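Local coordinates for putative acetyltransferase (Streptococcus mutans, PDB 4E2A), which probably transfers an acyl group, most likely acetyl from acetyl-CoA, to an acceptor as a member of the GNAT acetyltransferase family, at residues I54-T58 with A105-L109; Q57-F63 with Y132-A136. All blocks are in the same frame, centred on the assembly; numbering follows the deposited sequence.

Contact 1. Residues I54-T58 with A105-L109; sequences IAIQT and AAGFL
Ile54 and Phe108 carry most of the apolar packing here, their side chains passing in antiparallel sense. The two branches of Ile54 divide the work: CG2 lies 4.0 Å from CD2 of the Phe108 ring, while CD1 reaches the strand backbone, 3.4 Å from Gly107 N. That reach comes from an extended chain, with CG1 swung away from the backbone N (chi1 -174°) and CD1 continuing outward. CD1 also comes within 4.2 Å of Ala105 CB. Ala55, the next residue along, meets the outer end of the ring, its CB 4.0 Å from Phe108 CZ.

The polar element is Thr58. Its OG1 sits 3.4 Å from Phe108 CE2, at the ring edge and in its plane, and also lies 2.9 Å from Ile54 O within its own helix.

Strand 104-113 carries a classic beta bulge at this point, Ala106 and Gly107 both pairing with Ile99 of the neighbouring strand. The axes of 54-58 and 105-109 run at 91° to each other, 9.0 Å apart at their closest. No hydrogen bond joins the two segments, so the buried helix-to-sheet packing of this GNAT-family fold relies here on shape and apolar surface, with the threonine hydroxyl turned back toward its own helix.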
loop_
_atom_site.group_PDB
_atom_site.type_symbol
_atom_site.label_atom_id
_atom_site.label_comp_id
_atom_site.label_asym_id
_atom_site.label_seq_id
_atom_site.Cartn_x
_atom_site.Cartn_y
_atom_site.Cartn_z
ATOM N N ILE B 54 21.954 -1.556 10.282
ATOM C CA ILE B 54 21.986 -0.313 9.552
ATOM C C ILE B 54 20.592 0.011 9.009
ATOM O O ILE B 54 20.170 1.161 9.046
ATOM C CB ILE B 54 23.047 -0.311 8.431
ATOM C CG1 ILE B 54 23.138 1.075 7.804
ATOM C CG2 ILE B 54 22.697 -1.303 7.347
ATOM C CD1 ILE B 54 24.429 1.298 7.004
ATOM N N ALA B 55 19.874 -1.002 8.528
ATOM C CA ALA B 55 18.500 -0.799 8.084
ATOM C C ALA B 55 17.644 -0.201 9.215
ATOM O O ALA B 55 16.905 0.765 8.999
ATOM C CB ALA B 55 17.906 -2.094 7.576
ATOM N N ILE B 56 17.774 -0.729 10.429
ATOM C CA ILE B 56 16.980 -0.180 11.530
ATOM C C ILE B 56 17.447 1.237 11.887
ATOM O O ILE B 56 16.641 2.166 12.060
ATOM C CB ILE B 56 16.987 -1.102 12.760
ATOM C CG1 ILE B 56 16.167 -2.361 12.460
ATOM C CG2 ILE B 56 16.442 -0.375 13.978
ATOM C CD1 ILE B 56 16.278 -3.449 13.529
ATOM N N GLN B 57 18.751 1.416 11.973
ATOM C CA GLN B 57 19.238 2.714 12.387
ATOM C C GLN B 57 18.854 3.831 11.409
ATOM O O GLN B 57 18.447 4.911 11.844
ATOM C CB GLN B 57 20.736 2.705 12.654
ATOM C CG GLN B 57 21.135 3.958 13.427
ATOM C CD GLN B 57 22.619 4.047 13.673
ATOM O OE1 GLN B 57 23.177 5.148 13.749
ATOM N NE2 GLN B 57 23.275 2.892 13.803
ATOM N N THR B 58 18.966 3.573 10.106
ATOM C CA THR B 58 18.587 4.571 9.107
ATOM C C THR B 58 17.085 4.861 9.124
ATOM O O THR B 58 16.669 5.990 8.876
ATOM C CB THR B 58 19.071 4.205 7.675
ATOM O OG1 THR B 58 18.599 2.897 7.288
ATOM C CG2 THR B 58 20.600 4.212 7.624
ATOM N N ALA B 105 30.323 0.052 7.109
ATOM C CA ALA B 105 29.075 0.269 6.381
ATOM C C ALA B 105 28.490 1.654 6.656
ATOM O O ALA B 105 28.198 1.994 7.801
ATOM C CB ALA B 105 28.069 -0.812 6.718
ATOM N N ALA B 106 28.304 2.438 5.597
ATOM C CA ALA B 106 27.765 3.801 5.701
ATOM C C ALA B 106 26.339 3.937 5.153
ATOM O O ALA B 106 25.649 4.925 5.423
ATOM C CB ALA B 106 28.686 4.788 5.000
ATOM N N GLY B 107 25.897 2.951 4.379
ATOM C CA GLY B 107 24.566 2.986 3.815
ATOM C C GLY B 107 24.284 1.746 2.983
ATOM O O GLY B 107 25.137 0.862 2.857
ATOM N N PHE B 108 23.078 1.674 2.430
ATOM C CA PHE B 108 22.679 0.490 1.676
ATOM C C PHE B 108 21.685 0.784 0.557
ATOM O O PHE B 108 21.025 1.835 0.529
ATOM C CB PHE B 108 22.196 -0.622 2.623
ATOM C CG PHE B 108 20.829 -0.380 3.194
ATOM C CD1 PHE B 108 19.703 -0.924 2.578
ATOM C CD2 PHE B 108 20.666 0.403 4.326
ATOM C CE1 PHE B 108 18.433 -0.699 3.093
ATOM C CE2 PHE B 108 19.388 0.642 4.859
ATOM C CZ PHE B 108 18.274 0.095 4.239
ATOM N N LEU B 109 21.585 -0.176 -0.365
ATOM C CA LEU B 109 20.886 0.008 -1.611
ATOM C C LEU B 109 20.172 -1.304 -1.940
ATOM O O LEU B 109 20.800 -2.355 -1.922
ATOM C CB LEU B 109 21.883 0.366 -2.736
ATOM C CG LEU B 109 21.356 0.122 -4.158
ATOM C CD1 LEU B 109 20.221 1.091 -4.496
ATOM C CD2 LEU B 109 22.490 0.136 -5.239
#

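Contact 2. Residues Q57-F63 with Y132-A136; sequences QTFRETF and YILKA
The Tyr132 ring meets Thr62 OG1 at its edge, in the ring plane, 3.8 Å from CE1; Thr58 CB packs 3.6 Å from Tyr132 CB. Tyr132 OH ends beside two phenylalanines, near the edge of Phe63 and 3.9 Å from Phe59 CD2. Phe63 CD2 stands 3.5 Å above the plane of the Phe59 ring, over its centre, while Thr62 CG2 sits over one face of the Phe63 ring, toward its rim. Phe63 also meets Phe191 of the second subunit.

Thr62 OG1 is held by its bond to Thr58 O, which takes Thr62 N from the opposite face. Strand 125-133 leads toward Gln138, whose NE2 bonds Ile133 O and which opens a Q-x-x-G-x-G pattern running into helix 142-157, consistent with the GNAT signature for acetyl-CoA pyrophosphate.

Leu134 CD2 lies 3.8 Å from Thr58 CG2 and packs across the Gln57 side chain. Glu61 OE1 receives Lys135 N on the syn side (2.9 Å), nearly straight at 169° but 35° out of the carboxylate plane. The bent Lys135 chain runs back past Glu61, and NZ donates to Glu61 O (2.9 Å) from the side, off the carbonyl plane. Two waters bridge Glu61 OE1 to Ile133 O and Glu61 OE2 to Ala136 N.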
loop_
_atom_site.group_PDB
_atom_site.type_symbol
_atom_site.label_atom_id
_atom_site.label_comp_id
_atom_site.label_asym_id
_atom_site.label_seq_id
_atom_site.Cartn_x
_atom_site.Cartn_y
_atom_site.Cartn_z
ATOM N N GLN B 57 18.751 1.416 11.973
ATOM C CA GLN B 57 19.238 2.714 12.387
ATOM C C GLN B 57 18.854 3.831 11.409
ATOM O O GLN B 57 18.447 4.911 11.844
ATOM C CB GLN B 57 20.736 2.705 12.654
ATOM C CG GLN B 57 21.135 3.958 13.427
ATOM C CD GLN B 57 22.619 4.047 13.673
ATOM O OE1 GLN B 57 23.177 5.148 13.749
ATOM N NE2 GLN B 57 23.275 2.892 13.803
ATOM N N THR B 58 18.966 3.573 10.106
ATOM C CA THR B 58 18.587 4.571 9.107
ATOM C C THR B 58 17.085 4.861 9.124
ATOM O O THR B 58 16.669 5.990 8.876
ATOM C CB THR B 58 19.071 4.205 7.675
ATOM O OG1 THR B 58 18.599 2.897 7.288
ATOM C CG2 THR B 58 20.600 4.212 7.624
ATOM N N PHE B 59 16.273 3.844 9.427
ATOM C CA PHE B 59 14.831 4.046 9.428
ATOM C C PHE B 59 14.457 4.944 10.620
ATOM O O PHE B 59 13.662 5.880 10.502
ATOM C CB PHE B 59 14.068 2.710 9.472
ATOM C CG PHE B 59 12.600 2.843 9.082
ATOM C CD1 PHE B 59 11.637 3.132 10.038
ATOM C CD2 PHE B 59 12.196 2.680 7.760
ATOM C CE1 PHE B 59 10.292 3.253 9.693
ATOM C CE2 PHE B 59 10.849 2.801 7.400
ATOM C CZ PHE B 59 9.897 3.082 8.372
ATOM N N ARG B 60 15.080 4.657 11.751
ATOM C CA ARG B 60 14.922 5.424 12.986
ATOM C C ARG B 60 15.346 6.882 12.757
ATOM O O ARG B 60 14.605 7.817 13.066
ATOM C CB ARG B 60 15.792 4.775 14.068
ATOM C CG ARG B 60 15.497 5.189 15.492
ATOM C CD ARG B 60 16.430 4.455 16.479
ATOM N NE ARG B 60 16.301 3.004 16.391
ATOM C CZ ARG B 60 15.683 2.245 17.295
ATOM N NH1 ARG B 60 15.141 2.797 18.372
ATOM N NH2 ARG B 60 15.617 0.932 17.130
ATOM N N GLU B 61 16.537 7.075 12.197
ATOM C CA GLU B 61 17.009 8.423 11.854
ATOM C C GLU B 61 16.070 9.195 10.934
ATOM O O GLU B 61 15.907 10.409 11.083
ATOM C CB GLU B 61 18.406 8.365 11.217
ATOM C CG GLU B 61 19.482 7.965 12.202
ATOM C CD GLU B 61 20.842 7.721 11.557
ATOM O OE1 GLU B 61 20.935 7.696 10.300
ATOM O OE2 GLU B 61 21.816 7.552 12.329
ATOM N N THR B 62 15.469 8.500 9.974
ATOM C CA THR B 62 14.638 9.151 8.964
ATOM C C THR B 62 13.239 9.459 9.507
ATOM O O THR B 62 12.640 10.467 9.158
ATOM C CB THR B 62 14.512 8.260 7.684
ATOM O OG1 THR B 62 15.791 8.140 7.059
ATOM C CG2 THR B 62 13.504 8.836 6.685
ATOM N N PHE B 63 12.735 8.593 10.382
ATOM C CA PHE B 63 11.323 8.648 10.758
ATOM C C PHE B 63 11.012 8.947 12.234
ATOM O O PHE B 63 9.879 9.262 12.560
ATOM C CB PHE B 63 10.621 7.356 10.312
ATOM C CG PHE B 63 10.462 7.245 8.836
ATOM C CD1 PHE B 63 9.503 7.995 8.168
ATOM C CD2 PHE B 63 11.276 6.388 8.096
ATOM C CE1 PHE B 63 9.357 7.896 6.783
ATOM C CE2 PHE B 63 11.135 6.276 6.727
ATOM C CZ PHE B 63 10.186 7.036 6.059
ATOM N N TYR B 132 19.436 4.315 1.598
ATOM C CA TYR B 132 19.632 5.039 2.838
ATOM C C TYR B 132 21.108 5.278 3.124
ATOM O O TYR B 132 21.945 4.397 2.908
ATOM C CB TYR B 132 19.057 4.240 4.027
ATOM C CG TYR B 132 17.545 4.160 4.093
ATOM C CD1 TYR B 132 16.804 5.087 4.821
ATOM C CD2 TYR B 132 16.862 3.141 3.436
ATOM C CE1 TYR B 132 15.432 4.991 4.892
ATOM C CE2 TYR B 132 15.502 3.042 3.501
ATOM C CZ TYR B 132 14.788 3.965 4.226
ATOM O OH TYR B 132 13.422 3.860 4.292
ATOM N N ILE B 133 21.422 6.463 3.631
ATOM C CA ILE B 133 22.770 6.754 4.115
ATOM C C ILE B 133 22.653 7.110 5.591
ATOM O O ILE B 133 21.823 7.956 5.960
ATOM C CB ILE B 133 23.426 7.946 3.354
ATOM C CG1 ILE B 133 23.493 7.684 1.839
ATOM C CG2 ILE B 133 24.820 8.277 3.944
ATOM C CD1 ILE B 133 24.436 6.540 1.409
ATOM N N LEU B 134 23.443 6.443 6.430
ATOM C CA LEU B 134 23.585 6.837 7.845
ATOM C C LEU B 134 23.877 8.341 8.030
ATOM O O LEU B 134 24.758 8.915 7.364
ATOM C CB LEU B 134 24.701 6.030 8.521
ATOM C CG LEU B 134 24.404 4.624 9.051
ATOM C CD1 LEU B 134 25.692 3.981 9.512
ATOM C CD2 LEU B 134 23.367 4.636 10.188
ATOM N N LYS B 135 23.150 8.974 8.948
ATOM C CA LYS B 135 23.335 10.400 9.205
ATOM C C LYS B 135 24.794 10.772 9.479
ATOM O O LYS B 135 25.256 11.829 9.050
ATOM C CB LYS B 135 22.464 10.859 10.378
ATOM C CG LYS B 135 21.592 12.041 10.021
ATOM C CD LYS B 135 20.113 11.717 10.172
ATOM C CE LYS B 135 19.690 11.775 11.635
ATOM N NZ LYS B 135 18.217 11.971 11.797
ATOM N N ALA B 136 25.519 9.915 10.194
ATOM C CA ALA B 136 26.916 10.220 10.494
ATOM C C ALA B 136 27.749 10.299 9.219
ATOM O O ALA B 136 28.851 10.843 9.248
ATOM C CB ALA B 136 27.528 9.203 11.499
HETATM O O HOH W 1 19.800 8.062 7.969
HETATM O O HOH W 2 24.431 7.882 11.883
#

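In the fold
Contacts 1 and 2 lie on overlapping parts of helix 48-63, sharing Gln57 and Thr58, with centres about 7 Å apart. On the sheet side they use neighbouring antiparallel strands, 104-113 and 125-133, probably hydrogen-bonded at Phe108 N to Tyr132 O (3.0 Å) and, just past the second strand, Leu134 N to Ala106 O (2.9 Å). The rings of Phe108 and Tyr132 meet with planes about 20° apart, and Thr58 touches both. Contact 1 is buried and apolar; contact 2 is partly buried, more polar, and at its phenylalanine end borders the second subunit. After contact 2 the chain continues into the loop that, by family resemblance, probably holds the acetyl-CoA pyrophosphate.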